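Local coordinates for protein acetyl xylan esterase (Metagenome, PDB 6XYC) that cleaves acetyl and feruloyl ester groups from complex natural xylans, acting as a bifunctional esterase of the alpha/beta hydrolase fold, at residues N213-D218 against D246-K251; I255-G260 against T269-D274. All blocks are in the same frame, centred on the assembly; numbering follows the deposited sequence.

Contact 1 of 2, residues N213-D218 against D246-K251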
ATOM      1  N   ASN A 213      -3.359  14.436   2.326  1.00 22.13           N
ATOM      2  CA  ASN A 213      -3.010  15.664   3.020  1.00 25.50           C
ATOM      3  C   ASN A 213      -1.510  15.932   3.096  1.00 24.53           C
ATOM      4  O   ASN A 213      -1.122  17.043   3.470  1.00 27.18           O
ATOM      5  CB  ASN A 213      -3.555  15.639   4.450  1.00 24.12           C
ATOM      6  CG  ASN A 213      -5.059  15.755   4.507  1.00 25.84           C
ATOM      7  OD1 ASN A 213      -5.729  14.930   5.124  1.00 26.69           O
ATOM      8  ND2 ASN A 213      -5.603  16.787   3.867  1.00 25.89           N
ATOM      9  N   PHE A 214      -0.662  14.964   2.755  1.00 26.40           N
ATOM     10  CA  PHE A 214       0.767  15.067   3.018  1.00 26.30           C
ATOM     11  C   PHE A 214       1.609  14.943   1.758  1.00 27.35           C
ATOM     12  O   PHE A 214       2.829  14.769   1.850  1.00 28.47           O
ATOM     13  CB  PHE A 214       1.123  14.015   4.060  1.00 27.66           C
ATOM     14  CG  PHE A 214       0.190  14.019   5.241  1.00 25.22           C
ATOM     15  CD1 PHE A 214       0.281  15.018   6.197  1.00 24.94           C
ATOM     16  CD2 PHE A 214      -0.797  13.054   5.378  1.00 26.25           C
ATOM     17  CE1 PHE A 214      -0.574  15.038   7.279  1.00 27.18           C
ATOM     18  CE2 PHE A 214      -1.659  13.067   6.460  1.00 27.34           C
ATOM     19  CZ  PHE A 214      -1.547  14.064   7.411  1.00 25.09           C
ATOM     20  N   VAL A 215       0.996  15.095   0.586  1.00 26.45           N
ATOM     21  CA  VAL A 215       1.718  15.013  -0.676  1.00 28.36           C
ATOM     22  C   VAL A 215       2.673  16.193  -0.792  1.00 29.32           C
ATOM     23  O   VAL A 215       2.303  17.345  -0.526  1.00 27.71           O
ATOM     24  CB  VAL A 215       0.727  14.980  -1.846  1.00 26.48           C
ATOM     25  CG1 VAL A 215       1.462  14.820  -3.160  1.00 29.71           C
ATOM     26  CG2 VAL A 215      -0.279  13.859  -1.643  1.00 25.39           C
ATOM     27  N   ASP A 216       3.910  15.912  -1.198  1.00 30.56           N
ATOM     28  CA  ASP A 216       4.941  16.928  -1.346  1.00 32.87           C
ATOM     29  C   ASP A 216       5.652  16.716  -2.675  1.00 33.69           C
ATOM     30  O   ASP A 216       5.694  15.599  -3.200  1.00 30.19           O
ATOM     31  CB  ASP A 216       5.953  16.872  -0.195  1.00 36.03           C
ATOM     32  CG  ASP A 216       7.035  17.928  -0.315  1.00 45.32           C
ATOM     33  OD1 ASP A 216       7.894  17.801  -1.214  1.00 45.54           O
ATOM     34  OD2 ASP A 216       7.031  18.885   0.486  1.00 54.01           O
ATOM     35  N   LYS A 217       6.218  17.801  -3.211  1.00 32.76           N
ATOM     36  CA  LYS A 217       6.917  17.735  -4.491  1.00 36.12           C
ATOM     37  C   LYS A 217       7.959  16.624  -4.523  1.00 35.59           C
ATOM     38  O   LYS A 217       8.241  16.068  -5.590  1.00 36.37           O
ATOM     39  CB  LYS A 217       7.554  19.105  -4.773  1.00 42.27           C
ATOM     40  CG  LYS A 217       8.885  19.076  -5.489  1.00 51.26           C
ATOM     41  CD  LYS A 217       9.568  20.448  -5.423  1.00 65.87           C
ATOM     42  CE  LYS A 217      10.269  20.669  -4.090  1.00 70.55           C
ATOM     43  NZ  LYS A 217      11.635  20.081  -4.071  1.00 89.95           N
ATOM     44  N   ASP A 218       8.522  16.274  -3.371  1.00 35.60           N
ATOM     45  CA  ASP A 218       9.623  15.323  -3.312  1.00 37.76           C
ATOM     46  C   ASP A 218       9.168  13.877  -3.158  1.00 38.34           C
ATOM     47  O   ASP A 218      10.018  12.993  -2.998  1.00 30.69           O
ATOM     48  CB  ASP A 218      10.567  15.666  -2.152  1.00 46.81           C
ATOM     49  CG  ASP A 218      11.349  16.943  -2.389  1.00 59.32           C
ATOM     50  OD1 ASP A 218      11.537  17.325  -3.563  1.00 58.26           O
ATOM     51  OD2 ASP A 218      11.781  17.569  -1.397  1.00 65.07           O
ATOM     52  N   ASP A 246      -0.680  16.895  -8.790  1.00 23.55           N
ATOM     53  CA  ASP A 246      -0.473  17.924  -9.804  1.00 25.61           C
ATOM     54  C   ASP A 246      -0.164  19.273  -9.163  1.00 24.91           C
ATOM     55  O   ASP A 246       0.808  19.943  -9.527  1.00 30.39           O
ATOM     56  CB  ASP A 246      -1.710  18.025 -10.699  1.00 24.98           C
ATOM     57  CG  ASP A 246      -1.831  16.869 -11.674  1.00 29.22           C
ATOM     58  OD1 ASP A 246      -2.846  16.809 -12.400  1.00 27.73           O
ATOM     59  OD2 ASP A 246      -0.915  16.021 -11.731  1.00 27.69           O
ATOM     60  N   ASN A 247      -0.975  19.677  -8.188  1.00 25.95           N
ATOM     61  CA  ASN A 247      -0.836  21.005  -7.604  1.00 26.47           C
ATOM     62  C   ASN A 247       0.353  21.101  -6.658  1.00 27.77           C
ATOM     63  O   ASN A 247       0.833  22.210  -6.398  1.00 26.97           O
ATOM     64  CB  ASN A 247      -2.115  21.394  -6.859  1.00 24.94           C
ATOM     65  CG  ASN A 247      -3.170  21.979  -7.778  1.00 29.34           C
ATOM     66  OD1 ASN A 247      -2.918  22.948  -8.494  1.00 26.37           O
ATOM     67  ND2 ASN A 247      -4.360  21.396  -7.760  1.00 24.85           N
ATOM     68  N   ALA A 248       0.841  19.975  -6.137  1.00 27.58           N
ATOM     69  CA  ALA A 248       2.007  19.989  -5.261  1.00 25.44           C
ATOM     70  C   ALA A 248       3.318  19.941  -6.033  1.00 27.39           C
ATOM     71  O   ALA A 248       4.384  20.006  -5.413  1.00 28.96           O
ATOM     72  CB  ALA A 248       1.950  18.813  -4.279  1.00 28.64           C
ATOM     73  N   GLY A 249       3.267  19.846  -7.357  1.00 25.90           N
ATOM     74  CA  GLY A 249       4.472  19.692  -8.142  1.00 28.88           C
ATOM     75  C   GLY A 249       5.046  18.296  -8.159  1.00 33.18           C
ATOM     76  O   GLY A 249       6.164  18.109  -8.654  1.00 31.58           O
ATOM     77  N   ALA A 250       4.322  17.311  -7.634  1.00 29.71           N
ATOM     78  CA  ALA A 250       4.767  15.926  -7.648  1.00 28.33           C
ATOM     79  C   ALA A 250       4.292  15.255  -8.934  1.00 29.20           C
ATOM     80  O   ALA A 250       3.569  15.847  -9.739  1.00 30.82           O
ATOM     81  CB  ALA A 250       4.254  15.197  -6.409  1.00 29.13           C
ATOM     82  N   LYS A 251       4.697  14.001  -9.134  1.00 29.18           N
ATOM     83  CA  LYS A 251       4.421  13.286 -10.375  1.00 32.16           C
ATOM     84  C   LYS A 251       3.445  12.151 -10.106  1.00 32.65           C
ATOM     85  O   LYS A 251       3.760  11.211  -9.364  1.00 30.65           O
ATOM     86  CB  LYS A 251       5.707  12.746 -11.004  1.00 35.60           C
ATOM     87  CG  LYS A 251       5.515  12.190 -12.418  1.00 42.70           C
ATOM     88  CD  LYS A 251       5.008  13.252 -13.381  1.00 51.67           C
ATOM     89  CE  LYS A 251       4.595  12.646 -14.716  1.00 54.01           C
ATOM     90  NZ  LYS A 251       3.127  12.464 -14.846  1.00 52.14           N
TER
HETATM   91  O   HOH W   1       5.250  20.317  -2.731  1.00 34.61           O
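Val-215 and Ala-248 meet methyl to methyl at the C-terminal end of helix 236-248, with CG1 of Val-215 4.2 Å from CB of Ala-248. The valine holds CG1 anti to its backbone N (chi1 -177°), and this branch also lies 4.3 Å from Ala-250 CB, so that a single methyl touches both alanines, one on each side of Gly-249. CB of Ala-250 also packs against the loop backbone, 3.5 Å from Asp-216 O. The apolar patch is continued by Val-244 and Tyr-245 of the helix, both of which touch Val-215.

No direct hydrogen bond links 213-218 to 246-251. A water takes that place, accepting from Lys-217 N at 2.7 Å and donating to Ala-248 O at 2.8 Å. The same carbonyl oxygen lies 3.4 Å from Lys-217 CB. Beyond CB the lysine chain turns away from the helix end, bent at both chi3 and chi4, and its NZ forms a salt bridge with Asp-218 OD1, meeting it on the syn side but 29° out of the carboxylate plane. Asp-216 also points away from the helix; its OD1 uses the anti lone pair to accept from Asp-218 N at 2.7 Å, closing an Asx turn around Lys-217, whose own N binds the water.

Gly-249, with positive phi, ends the helix in a Schellman motif. The arrangement is thus a Schellman-capped helix C-terminus packed at the surface against an Asx turn in the loop that leads into strand 222-227 of the alpha/beta hydrolase sheet.

Contact 2 of 2, residues I255-G260 against T269-D274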
ATOM      1  N   ILE A 255      -4.908   6.565 -14.245  1.00 22.85           N
ATOM      2  CA  ILE A 255      -5.560   5.754 -15.264  1.00 25.28           C
ATOM      3  C   ILE A 255      -6.958   5.409 -14.768  1.00 25.66           C
ATOM      4  O   ILE A 255      -7.113   4.705 -13.761  1.00 23.13           O
ATOM      5  CB  ILE A 255      -4.760   4.481 -15.574  1.00 27.22           C
ATOM      6  CG1 ILE A 255      -3.461   4.840 -16.301  1.00 29.26           C
ATOM      7  CG2 ILE A 255      -5.582   3.526 -16.418  1.00 28.09           C
ATOM      8  CD1 ILE A 255      -2.480   3.680 -16.429  1.00 33.56           C
ATOM      9  N   SER A 256      -7.970   5.909 -15.472  1.00 25.74           N
ATOM     10  CA  SER A 256      -9.365   5.629 -15.170  1.00 27.11           C
ATOM     11  C   SER A 256      -9.809   4.453 -16.028  1.00 27.11           C
ATOM     12  O   SER A 256      -9.594   4.454 -17.243  1.00 27.11           O
ATOM     13  CB  SER A 256     -10.232   6.860 -15.454  1.00 30.26           C
ATOM     14  OG  SER A 256     -11.578   6.634 -15.074  1.00 31.51           O
ATOM     15  N   VAL A 257     -10.407   3.448 -15.395  1.00 24.39           N
ATOM     16  CA  VAL A 257     -10.821   2.220 -16.073  1.00 24.16           C
ATOM     17  C   VAL A 257     -12.297   2.363 -16.431  1.00 26.25           C
ATOM     18  O   VAL A 257     -13.148   2.386 -15.522  1.00 24.88           O
ATOM     19  CB  VAL A 257     -10.577   0.982 -15.197  1.00 24.52           C
ATOM     20  CG1 VAL A 257     -11.036  -0.282 -15.921  1.00 24.68           C
ATOM     21  CG2 VAL A 257      -9.100   0.873 -14.811  1.00 23.78           C
ATOM     22  N   PRO A 258     -12.655   2.450 -17.718  1.00 28.03           N
ATOM     23  CA  PRO A 258     -14.068   2.633 -18.074  1.00 28.05           C
ATOM     24  C   PRO A 258     -14.877   1.384 -17.758  1.00 26.12           C
ATOM     25  O   PRO A 258     -14.499   0.268 -18.123  1.00 25.12           O
ATOM     26  CB  PRO A 258     -14.030   2.928 -19.579  1.00 30.34           C
ATOM     27  CG  PRO A 258     -12.765   2.282 -20.058  1.00 32.52           C
ATOM     28  CD  PRO A 258     -11.791   2.310 -18.903  1.00 29.01           C
ATOM     29  N   GLY A 259     -15.992   1.584 -17.059  1.00 29.75           N
ATOM     30  CA  GLY A 259     -16.814   0.482 -16.605  1.00 24.99           C
ATOM     31  C   GLY A 259     -16.200  -0.352 -15.508  1.00 25.89           C
ATOM     32  O   GLY A 259     -16.815  -1.343 -15.091  1.00 27.13           O
ATOM     33  N   GLY A 260     -15.013   0.015 -15.027  1.00 24.54           N
ATOM     34  CA  GLY A 260     -14.335  -0.789 -14.030  1.00 23.60           C
ATOM     35  C   GLY A 260     -15.000  -0.680 -12.666  1.00 23.80           C
ATOM     36  O   GLY A 260     -15.402   0.396 -12.223  1.00 23.01           O
ATOM     37  N   THR A 269      -5.022  -7.811 -18.168  1.00 30.49           N
ATOM     38  CA  THR A 269      -3.696  -7.708 -18.769  1.00 29.38           C
ATOM     39  C   THR A 269      -3.302  -6.254 -19.000  1.00 28.14           C
ATOM     40  O   THR A 269      -2.168  -5.858 -18.718  1.00 27.84           O
ATOM     41  CB  THR A 269      -3.657  -8.484 -20.088  1.00 30.41           C
ATOM     42  OG1 THR A 269      -3.973  -9.861 -19.847  1.00 33.73           O
ATOM     43  CG2 THR A 269      -2.274  -8.372 -20.732  1.00 32.87           C
ATOM     44  N   GLN A 270      -4.233  -5.443 -19.502  1.00 28.12           N
ATOM     45  CA  GLN A 270      -3.908  -4.072 -19.875  1.00 29.25           C
ATOM     46  C   GLN A 270      -3.397  -3.275 -18.680  1.00 27.77           C
ATOM     47  O   GLN A 270      -2.343  -2.633 -18.752  1.00 28.13           O
ATOM     48  CB  GLN A 270      -5.141  -3.407 -20.484  1.00 30.98           C
ATOM     49  CG  GLN A 270      -5.096  -1.898 -20.499  1.00 29.97           C
ATOM     50  CD  GLN A 270      -6.225  -1.305 -21.322  1.00 31.73           C
ATOM     51  OE1 GLN A 270      -7.230  -1.967 -21.584  1.00 30.53           O
ATOM     52  NE2 GLN A 270      -6.062  -0.054 -21.737  1.00 36.17           N
ATOM     53  N   TYR A 271      -4.132  -3.298 -17.569  1.00 26.36           N
ATOM     54  CA  TYR A 271      -3.760  -2.471 -16.429  1.00 25.79           C
ATOM     55  C   TYR A 271      -2.682  -3.115 -15.578  1.00 26.99           C
ATOM     56  O   TYR A 271      -1.914  -2.399 -14.926  1.00 23.49           O
ATOM     57  CB  TYR A 271      -5.015  -2.165 -15.632  1.00 26.22           C
ATOM     58  CG  TYR A 271      -6.027  -1.508 -16.526  1.00 24.14           C
ATOM     59  CD1 TYR A 271      -5.781  -0.254 -17.068  1.00 26.46           C
ATOM     60  CD2 TYR A 271      -7.204  -2.151 -16.884  1.00 25.96           C
ATOM     61  CE1 TYR A 271      -6.694   0.352 -17.901  1.00 26.06           C
ATOM     62  CE2 TYR A 271      -8.123  -1.550 -17.720  1.00 25.03           C
ATOM     63  CZ  TYR A 271      -7.858  -0.294 -18.225  1.00 27.64           C
ATOM     64  OH  TYR A 271      -8.765   0.311 -19.057  1.00 27.67           O
ATOM     65  N   PHE A 272      -2.579  -4.446 -15.587  1.00 25.61           N
ATOM     66  CA  PHE A 272      -1.371  -5.074 -15.061  1.00 25.98           C
ATOM     67  C   PHE A 272      -0.141  -4.583 -15.821  1.00 27.22           C
ATOM     68  O   PHE A 272       0.900  -4.304 -15.216  1.00 26.26           O
ATOM     69  CB  PHE A 272      -1.470  -6.596 -15.157  1.00 27.61           C
ATOM     70  CG  PHE A 272      -2.432  -7.220 -14.183  1.00 27.79           C
ATOM     71  CD1 PHE A 272      -2.903  -6.530 -13.072  1.00 28.15           C
ATOM     72  CD2 PHE A 272      -2.855  -8.521 -14.380  1.00 27.71           C
ATOM     73  CE1 PHE A 272      -3.793  -7.129 -12.189  1.00 28.75           C
ATOM     74  CE2 PHE A 272      -3.734  -9.128 -13.505  1.00 28.82           C
ATOM     75  CZ  PHE A 272      -4.208  -8.433 -12.406  1.00 27.78           C
ATOM     76  N   LYS A 273      -0.242  -4.475 -17.154  1.00 26.20           N
ATOM     77  CA  LYS A 273       0.874  -3.967 -17.944  1.00 27.90           C
ATOM     78  C   LYS A 273       1.189  -2.525 -17.570  1.00 28.14           C
ATOM     79  O   LYS A 273       2.363  -2.141 -17.487  1.00 26.85           O
ATOM     80  CB  LYS A 273       0.567  -4.079 -19.438  1.00 30.65           C
ATOM     81  CG  LYS A 273       1.768  -3.797 -20.350  1.00 33.60           C
ATOM     82  CD  LYS A 273       1.404  -3.934 -21.830  1.00 35.23           C
ATOM     83  CE  LYS A 273       2.140  -2.917 -22.702  1.00 45.57           C
ATOM     84  NZ  LYS A 273       3.612  -2.900 -22.470  1.00 49.40           N
ATOM     85  N   ASP A 274       0.156  -1.705 -17.340  1.00 27.80           N
ATOM     86  CA  ASP A 274       0.397  -0.347 -16.861  1.00 28.17           C
ATOM     87  C   ASP A 274       1.217  -0.370 -15.579  1.00 27.83           C
ATOM     88  O   ASP A 274       2.164   0.412 -15.424  1.00 26.34           O
ATOM     89  CB  ASP A 274      -0.926   0.388 -16.631  1.00 29.04           C
ATOM     90  CG  ASP A 274      -1.667   0.690 -17.920  1.00 30.83           C
ATOM     91  OD1 ASP A 274      -1.015   0.869 -18.970  1.00 29.74           O
ATOM     92  OD2 ASP A 274      -2.912   0.769 -17.872  1.00 30.84           O
TER
HETATM   93  O   HOH W   2      -8.381   3.165 -19.363  1.00 30.28           O
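Tyr-271 of helix 269-284 lays its ring against Val-257 of strand 252-257, and the contact is built round this pair. The helix starts at Thr-269, and the next residue, Gln-270, does not touch the strand but places its CG over the centre of the tyrosine ring, 3.7 Å above the plane. Tyr-271 follows, its CB directed toward the strand. Over the ring face opposite Gln-270 sits Val-257 CG2, 3.8 Å from the centroid and 10° off the normal, a CH-pi contact; the ring is therefore sandwiched between two aliphatic groups. Val-257 CG1 reaches Tyr-271 CE2 at 3.7 Å. Ile-255 CG2 approaches Tyr-271 CE1 obliquely, also at 3.7 Å. The phenol oxygen ends beside the turn, with Tyr-271 OH 3.6 Å from Pro-258 CD. A water 2.9 Å from Tyr-271 OH donates to Ser-256 O. An alanine in place of the tyrosine would probably open a gap beside Val-257 and Ile-255 and leave the water without its helix-side partner. One turn on, Asp-274 brings its carboxylate to Ile-255 in a van der Waals contact, with Asp-274 OD2 3.3 Å from the isoleucine methyl CD1.

The short axes of strand 255-257 and helix 269-274 run nearly antiparallel, at 166° and 11.1 Å apart. Past the strand, a type II beta turn from Val-257 to Gly-260 leads toward His-262, which lines the inhibitor pocket and is probably the catalytic histidine. This is the helix-on-sheet packing of an alpha/beta hydrolase, where the C-terminal helix lies against the final strand.

In the fold
From the N terminus, the chain completes most of the central sheet before reaching the loop 213-218. Strand 222-227 and most of helix 236-248 then follow, and contact 1 closes this excursion by bringing the helix end back to the loop from which the strand set out. The chain passes directly into strand 252-257, parallel to 222-227, and contact 2 closes a much shorter connection, of eight residues, that includes His-262 of the ligand pocket. The two closures come in series, neither nested nor crossed, with centres about 24 Å apart. Together they tie a surface loop, helix 236-248, strand 252-257 and helix 269-284 into the C-terminal part of the fold.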